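Long-range contact in cytolethal distending toxin protein B (Haemophilus ducreyi, PDB 1SR4), which probably acts as the DNase I-like nuclease subunit of a three-chain bacterial genotoxin that damages the DNA of host cells: residues V96-V101 and F134-A139. Numbering follows the deposited sequence.
Sequences VNLAIV and FFTVHA
I100 and L98 both rest on the methyl of T136, which sits between them. CG2 of T136 lies 3.7 Å from I100 CG1 and 4.0 Å from L98 CB. The threonine torsion explains this division of labour: OG1 is anti to the backbone N (chi1 178°), which puts CG2 between N and the carbonyl carbon and aims it at the aliphatic pair. The hydroxyl is instead satisfied by Q43 NE2, from strand 39-43, which lies next to 98-102 in the opposing sheet. I100 and T136 run past each other in opposite directions, and the extended isoleucine chain (chi2 175°) carries I100 CD1 down to the carbonyl of F134, 3.6 Å from its O. L98 leans the other way along the partner strand, its CD2 reaching H138 CB at 4.0 Å. At the far end V96 CG1 approaches H138 ND1 obliquely, at 4.2 Å, the two side chains crossing at about a right angle. A water in the plane of the H138 ring, 2.7 Å from its ND1, donates to N97 O over a longer 3.3 Å, making a polar bridge beside the nonpolar contacts. Y9 and V12 of the cytolethal distending toxin protein C chain pack on V96 and H138 here. Strands 98-101 and 134-138 lie 7.5 Å apart at closest approach and run at 149°; backbone bonds tie L98 to S87, I100 to Y85 and A99 to V42 within one mixed sheet, whereas 134-138 lies in the second, between strands 124-129 and 171-175. Such side-chain packing between facing sheets is characteristic of the two-sheet core of the DNase I-like alpha/beta sandwich.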
loop_
_atom_site.group_PDB
_atom_site.type_symbol
_atom_site.label_atom_id
_atom_site.label_comp_id
_atom_site.label_asym_id
_atom_site.label_seq_id
_atom_site.Cartn_x
_atom_site.Cartn_y
_atom_site.Cartn_z
ATOM N N VAL B 96 3.949 16.999 8.363
ATOM C CA VAL B 96 3.209 16.293 9.389
ATOM C C VAL B 96 1.732 16.713 9.403
ATOM O O VAL B 96 1.259 17.390 10.322
ATOM C CB VAL B 96 3.883 16.480 10.764
ATOM C CG1 VAL B 96 3.148 15.655 11.824
ATOM C CG2 VAL B 96 5.351 16.009 10.675
ATOM N N ASN B 97 1.017 16.279 8.364
ATOM C CA ASN B 97 -0.397 16.590 8.174
ATOM C C ASN B 97 -1.281 15.340 8.271
ATOM O O ASN B 97 -0.810 14.221 8.048
ATOM C CB ASN B 97 -0.602 17.240 6.796
ATOM C CG ASN B 97 0.198 18.524 6.636
ATOM O OD1 ASN B 97 0.257 19.331 7.553
ATOM N ND2 ASN B 97 0.814 18.715 5.469
ATOM N N LEU B 98 -2.559 15.532 8.596
ATOM C CA LEU B 98 -3.485 14.404 8.706
ATOM C C LEU B 98 -4.515 14.472 7.588
ATOM O O LEU B 98 -4.906 15.561 7.146
ATOM C CB LEU B 98 -4.220 14.426 10.054
ATOM C CG LEU B 98 -3.378 14.222 11.322
ATOM C CD1 LEU B 98 -4.231 14.503 12.555
ATOM C CD2 LEU B 98 -2.822 12.806 11.353
ATOM N N ALA B 99 -4.966 13.305 7.143
ATOM C CA ALA B 99 -5.963 13.231 6.086
ATOM C C ALA B 99 -6.823 11.996 6.264
ATOM O O ALA B 99 -6.406 11.007 6.888
ATOM C CB ALA B 99 -5.283 13.173 4.719
ATOM N N ILE B 100 -8.033 12.068 5.718
ATOM C CA ILE B 100 -8.929 10.933 5.736
ATOM C C ILE B 100 -9.519 10.869 4.341
ATOM O O ILE B 100 -10.082 11.854 3.861
ATOM C CB ILE B 100 -10.100 11.065 6.732
ATOM C CG1 ILE B 100 -9.591 11.096 8.170
ATOM C CG2 ILE B 100 -11.029 9.826 6.589
ATOM C CD1 ILE B 100 -10.696 11.348 9.197
ATOM N N VAL B 101 -9.364 9.721 3.687
ATOM C CA VAL B 101 -9.928 9.520 2.350
ATOM C C VAL B 101 -11.167 8.662 2.561
ATOM O O VAL B 101 -11.101 7.635 3.227
ATOM C CB VAL B 101 -8.975 8.743 1.407
ATOM C CG1 VAL B 101 -9.628 8.611 0.011
ATOM C CG2 VAL B 101 -7.626 9.453 1.315
ATOM N N PHE B 134 -15.309 8.258 12.385
ATOM C CA PHE B 134 -13.969 7.733 12.142
ATOM C C PHE B 134 -12.880 8.783 12.313
ATOM O O PHE B 134 -12.894 9.803 11.643
ATOM C CB PHE B 134 -13.924 7.178 10.715
ATOM C CG PHE B 134 -14.989 6.146 10.424
ATOM C CD1 PHE B 134 -14.757 4.792 10.681
ATOM C CD2 PHE B 134 -16.211 6.526 9.876
ATOM C CE1 PHE B 134 -15.729 3.827 10.392
ATOM C CE2 PHE B 134 -17.197 5.578 9.576
ATOM C CZ PHE B 134 -16.958 4.222 9.833
ATOM N N PHE B 135 -11.922 8.521 13.198
ATOM C CA PHE B 135 -10.821 9.457 13.447
ATOM C C PHE B 135 -9.454 8.932 12.996
ATOM O O PHE B 135 -9.193 7.730 13.026
ATOM C CB PHE B 135 -10.691 9.748 14.952
ATOM C CG PHE B 135 -11.838 10.516 15.546
ATOM C CD1 PHE B 135 -11.781 11.906 15.642
ATOM C CD2 PHE B 135 -12.958 9.851 16.042
ATOM C CE1 PHE B 135 -12.825 12.622 16.226
ATOM C CE2 PHE B 135 -14.008 10.546 16.630
ATOM C CZ PHE B 135 -13.947 11.936 16.725
ATOM N N THR B 136 -8.586 9.859 12.610
ATOM C CA THR B 136 -7.214 9.548 12.252
ATOM C C THR B 136 -6.374 10.230 13.352
ATOM O O THR B 136 -6.626 11.378 13.706
ATOM C CB THR B 136 -6.805 10.121 10.841
ATOM O OG1 THR B 136 -5.428 9.813 10.584
ATOM C CG2 THR B 136 -6.965 11.638 10.782
ATOM N N VAL B 137 -5.407 9.513 13.916
ATOM C CA VAL B 137 -4.541 10.077 14.943
ATOM C C VAL B 137 -3.082 9.793 14.666
ATOM O O VAL B 137 -2.724 8.833 13.971
ATOM C CB VAL B 137 -4.813 9.507 16.357
ATOM C CG1 VAL B 137 -6.197 9.888 16.812
ATOM C CG2 VAL B 137 -4.607 7.975 16.349
ATOM N N HIS B 138 -2.243 10.651 15.222
ATOM C CA HIS B 138 -0.811 10.501 15.120
ATOM C C HIS B 138 -0.283 10.981 16.465
ATOM O O HIS B 138 -0.020 12.171 16.650
ATOM C CB HIS B 138 -0.240 11.352 13.978
ATOM C CG HIS B 138 1.235 11.169 13.787
ATOM N ND1 HIS B 138 1.946 11.796 12.789
ATOM C CD2 HIS B 138 2.133 10.427 14.477
ATOM C CE1 HIS B 138 3.217 11.447 12.869
ATOM N NE2 HIS B 138 3.358 10.613 13.884
ATOM N N ALA B 139 -0.146 10.056 17.413
ATOM C CA ALA B 139 0.325 10.401 18.757
ATOM C C ALA B 139 1.811 10.750 18.772
ATOM O O ALA B 139 2.553 10.457 17.816
ATOM C CB ALA B 139 0.036 9.248 19.727
HETATM O O HOH W 1 0.743 13.210 10.771
#